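Local coordinates for protein PelD (Pseudomonas aeruginosa, PDB 4EU0) that binds the second messenger cyclic di-GMP as an effector involved in pellicle formation, here as a fragment holding a GAF domain and a GGDEF-like domain, at residues Glu29-Leu41 with Thr135-Ala147. Sequence-based numbering, arbitrary orientation.
Sequences ETVLALLAQYGSL and TFSLLAILAGHIA
Helix residues 29-39 and 135-147 pack side by side and nearly antiparallel, from Gly39 beside Thr135 at one end to Val31 beside Ile146 at the other. Their axes come within 9.4 Å at an angle of 158°. Both belong to the GAF domain, where they form a helical layer against one side of the antiparallel sheet; Val31 and Ala143 both touch Leu110 on strand 106-111. No hydrogen bond joins the two helices, and the contact is almost wholly apolar.

Leu35 is a knob in a hole formed by Leu139, Leu142, Ala143 and Ile146. Its CD2 does most of the touching and lies 4.0 Å from Leu142 CD2. That Leu142 methyl is shared: it also sits 3.7 Å from Tyr38 CD2, obliquely to the ring, and near the Leu34 carbonyl. Leu142 extends across to the other helix because its CG stands opposite the backbone N (chi1 -174°). At the far end, Ile146 CG2 fits against both methyls of Val31, 3.8 Å from Val31 CG2.

The Tyr38 ring presents an edge to Leu138, whose CD1 lies near the ring plane. The two side chains cross at about a right angle. Tyr38 OH is hydrogen-bonded to Ser6 OG, so the ring also ties the pair to helix 2-16, which carries the ligand-binding residue Arg4.

Ser40, at positive phi, makes a Schellman motif with bonds back into the preceding turn. Gly39 presents bare backbone to the partner helix here. Thr135 CG2 and Leu139 CD1 each approach Gly39 CA to 3.7 Å, and the same Leu139 methyl lies 3.5 Å from Leu35 O.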
# COMPACT_ATOMS: atom_id res chain seq x y z
N GLU A 29 8.98 -14.76 10.14
CA GLU A 29 9.43 -15.79 9.20
C GLU A 29 8.82 -15.59 7.81
O GLU A 29 9.50 -15.74 6.80
CB GLU A 29 9.18 -17.21 9.75
CG GLU A 29 7.78 -17.80 9.52
CD GLU A 29 6.74 -17.28 10.49
OE1 GLU A 29 6.72 -17.74 11.66
OE2 GLU A 29 5.92 -16.42 10.09
N THR A 30 7.54 -15.23 7.79
CA THR A 30 6.82 -14.97 6.55
C THR A 30 7.35 -13.71 5.86
O THR A 30 7.53 -13.70 4.64
CB THR A 30 5.30 -14.85 6.81
OG1 THR A 30 4.81 -16.11 7.27
CG2 THR A 30 4.55 -14.44 5.54
N VAL A 31 7.60 -12.67 6.65
CA VAL A 31 8.12 -11.40 6.12
C VAL A 31 9.48 -11.64 5.48
O VAL A 31 9.72 -11.26 4.33
CB VAL A 31 8.21 -10.30 7.21
CG1 VAL A 31 8.93 -9.06 6.67
CG2 VAL A 31 6.81 -9.92 7.70
N LEU A 32 10.37 -12.30 6.22
CA LEU A 32 11.69 -12.65 5.69
C LEU A 32 11.61 -13.52 4.43
O LEU A 32 12.33 -13.28 3.46
CB LEU A 32 12.54 -13.32 6.77
CG LEU A 32 13.94 -13.77 6.34
CD1 LEU A 32 14.78 -12.59 5.88
CD2 LEU A 32 14.60 -14.48 7.48
N ALA A 33 10.73 -14.53 4.45
CA ALA A 33 10.54 -15.42 3.30
C ALA A 33 10.12 -14.63 2.05
O ALA A 33 10.66 -14.87 0.97
CB ALA A 33 9.51 -16.49 3.62
N LEU A 34 9.18 -13.71 2.23
CA LEU A 34 8.72 -12.84 1.14
C LEU A 34 9.88 -12.00 0.58
O LEU A 34 10.08 -11.96 -0.64
CB LEU A 34 7.59 -11.93 1.62
CG LEU A 34 6.16 -12.47 1.68
CD1 LEU A 34 5.23 -11.37 2.19
CD2 LEU A 34 5.70 -12.97 0.32
N LEU A 35 10.62 -11.35 1.47
CA LEU A 35 11.78 -10.56 1.07
C LEU A 35 12.84 -11.43 0.38
O LEU A 35 13.46 -11.01 -0.59
CB LEU A 35 12.37 -9.80 2.26
CG LEU A 35 11.54 -8.60 2.75
CD1 LEU A 35 11.85 -8.27 4.19
CD2 LEU A 35 11.78 -7.38 1.85
N ALA A 36 13.02 -12.65 0.90
CA ALA A 36 13.95 -13.63 0.32
C ALA A 36 13.55 -14.05 -1.09
O ALA A 36 14.41 -14.17 -1.98
CB ALA A 36 14.08 -14.85 1.22
N GLN A 37 12.25 -14.27 -1.29
CA GLN A 37 11.67 -14.64 -2.58
C GLN A 37 11.95 -13.58 -3.64
O GLN A 37 12.50 -13.88 -4.70
CB GLN A 37 10.16 -14.88 -2.42
CG GLN A 37 9.37 -15.18 -3.70
CD GLN A 37 7.85 -15.07 -3.51
OE1 GLN A 37 7.36 -14.94 -2.38
NE2 GLN A 37 7.11 -15.12 -4.61
N TYR A 38 11.59 -12.33 -3.34
CA TYR A 38 11.72 -11.25 -4.32
C TYR A 38 13.17 -10.81 -4.58
O TYR A 38 13.50 -10.39 -5.69
CB TYR A 38 10.82 -10.08 -3.92
CG TYR A 38 9.36 -10.31 -4.21
CD1 TYR A 38 8.75 -9.73 -5.32
CD2 TYR A 38 8.58 -11.12 -3.38
CE1 TYR A 38 7.40 -9.94 -5.60
CE2 TYR A 38 7.23 -11.34 -3.65
CZ TYR A 38 6.65 -10.75 -4.76
OH TYR A 38 5.32 -10.95 -5.03
N GLY A 39 14.03 -10.93 -3.57
CA GLY A 39 15.44 -10.57 -3.73
C GLY A 39 16.40 -11.70 -4.10
O GLY A 39 17.61 -11.48 -4.22
N SER A 40 15.85 -12.90 -4.31
CA SER A 40 16.66 -14.11 -4.49
C SER A 40 17.75 -14.23 -3.41
O SER A 40 18.88 -14.63 -3.68
CB SER A 40 17.29 -14.18 -5.90
OG SER A 40 16.29 -14.12 -6.91
N LEU A 41 17.39 -13.87 -2.17
CA LEU A 41 18.34 -13.86 -1.06
C LEU A 41 18.78 -15.26 -0.67
O LEU A 41 18.00 -16.21 -0.76
CB LEU A 41 17.74 -13.15 0.16
CG LEU A 41 17.12 -11.76 -0.02
CD1 LEU A 41 16.68 -11.18 1.32
CD2 LEU A 41 18.07 -10.81 -0.71
N THR A 135 16.51 -5.10 -8.48
CA THR A 135 16.17 -5.91 -7.31
C THR A 135 16.06 -5.04 -6.05
O THR A 135 15.14 -5.22 -5.24
CB THR A 135 17.19 -7.05 -7.09
OG1 THR A 135 17.37 -7.77 -8.32
CG2 THR A 135 16.72 -8.02 -6.01
N PHE A 136 16.97 -4.08 -5.91
CA PHE A 136 16.92 -3.14 -4.79
C PHE A 136 15.57 -2.43 -4.76
O PHE A 136 14.97 -2.29 -3.69
CB PHE A 136 18.05 -2.11 -4.86
CG PHE A 136 19.44 -2.70 -4.78
CD1 PHE A 136 19.65 -3.97 -4.25
CD2 PHE A 136 20.53 -1.96 -5.22
CE1 PHE A 136 20.93 -4.51 -4.18
CE2 PHE A 136 21.82 -2.49 -5.14
CZ PHE A 136 22.02 -3.76 -4.62
N SER A 137 15.09 -2.00 -5.92
CA SER A 137 13.80 -1.30 -6.01
C SER A 137 12.68 -2.22 -5.55
O SER A 137 11.82 -1.81 -4.79
CB SER A 137 13.55 -0.76 -7.42
OG SER A 137 14.51 0.23 -7.75
N LEU A 138 12.71 -3.48 -5.99
CA LEU A 138 11.66 -4.41 -5.59
C LEU A 138 11.68 -4.71 -4.08
O LEU A 138 10.63 -4.80 -3.46
CB LEU A 138 11.75 -5.67 -6.45
CG LEU A 138 11.60 -7.09 -5.93
CD1 LEU A 138 11.13 -7.99 -7.07
CD2 LEU A 138 12.97 -7.53 -5.44
N LEU A 139 12.87 -4.84 -3.51
CA LEU A 139 13.03 -5.03 -2.06
C LEU A 139 12.48 -3.83 -1.27
O LEU A 139 11.77 -4.00 -0.27
CB LEU A 139 14.52 -5.22 -1.73
CG LEU A 139 15.11 -6.58 -1.33
CD1 LEU A 139 14.25 -7.77 -1.71
CD2 LEU A 139 16.52 -6.71 -1.86
N ALA A 140 12.80 -2.63 -1.75
CA ALA A 140 12.33 -1.40 -1.12
C ALA A 140 10.81 -1.27 -1.21
O ALA A 140 10.15 -0.91 -0.23
CB ALA A 140 13.03 -0.18 -1.72
N ILE A 141 10.26 -1.60 -2.38
CA ILE A 141 8.80 -1.56 -2.58
C ILE A 141 8.11 -2.50 -1.61
O ILE A 141 7.17 -2.11 -0.92
CB ILE A 141 8.39 -1.92 -4.02
CG1 ILE A 141 8.92 -0.85 -5.00
CG2 ILE A 141 6.85 -2.11 -4.11
CD1 ILE A 141 8.91 -1.28 -6.46
N LEU A 142 8.58 -3.74 -1.55
CA LEU A 142 7.99 -4.73 -0.67
C LEU A 142 8.11 -4.33 0.80
O LEU A 142 7.15 -4.45 1.56
CB LEU A 142 8.60 -6.11 -0.95
CG LEU A 142 8.09 -7.38 -0.26
CD1 LEU A 142 6.61 -7.66 -0.56
CD2 LEU A 142 8.96 -8.56 -0.68
N ALA A 143 9.29 -3.86 1.21
CA ALA A 143 9.53 -3.47 2.60
C ALA A 143 8.54 -2.39 3.07
O ALA A 143 8.02 -2.46 4.19
CB ALA A 143 10.98 -3.01 2.80
N GLY A 144 8.28 -1.40 2.21
CA GLY A 144 7.38 -0.30 2.56
C GLY A 144 5.96 -0.80 2.75
O GLY A 144 5.29 -0.45 3.73
N HIS A 145 5.51 -1.63 1.83
CA HIS A 145 4.18 -2.22 1.94
C HIS A 145 4.03 -3.11 3.17
O HIS A 145 3.03 -3.02 3.87
CB HIS A 145 3.79 -2.95 0.66
CG HIS A 145 3.37 -2.02 -0.43
ND1 HIS A 145 4.27 -1.36 -1.23
CD2 HIS A 145 2.14 -1.60 -0.81
CE1 HIS A 145 3.61 -0.59 -2.08
NE2 HIS A 145 2.32 -0.72 -1.85
N ILE A 146 5.03 -3.94 3.46
CA ILE A 146 4.96 -4.78 4.64
C ILE A 146 4.86 -3.95 5.92
O ILE A 146 4.05 -4.26 6.79
CB ILE A 146 6.14 -5.77 4.73
CG1 ILE A 146 6.07 -6.77 3.58
CG2 ILE A 146 6.12 -6.51 6.09
CD1 ILE A 146 7.38 -7.51 3.32
N ALA A 147 5.68 -2.91 6.02
CA ALA A 147 5.66 -2.01 7.17
C ALA A 147 4.27 -1.43 7.43
O ALA A 147 3.85 -1.35 8.59
CB ALA A 147 6.68 -0.89 6.99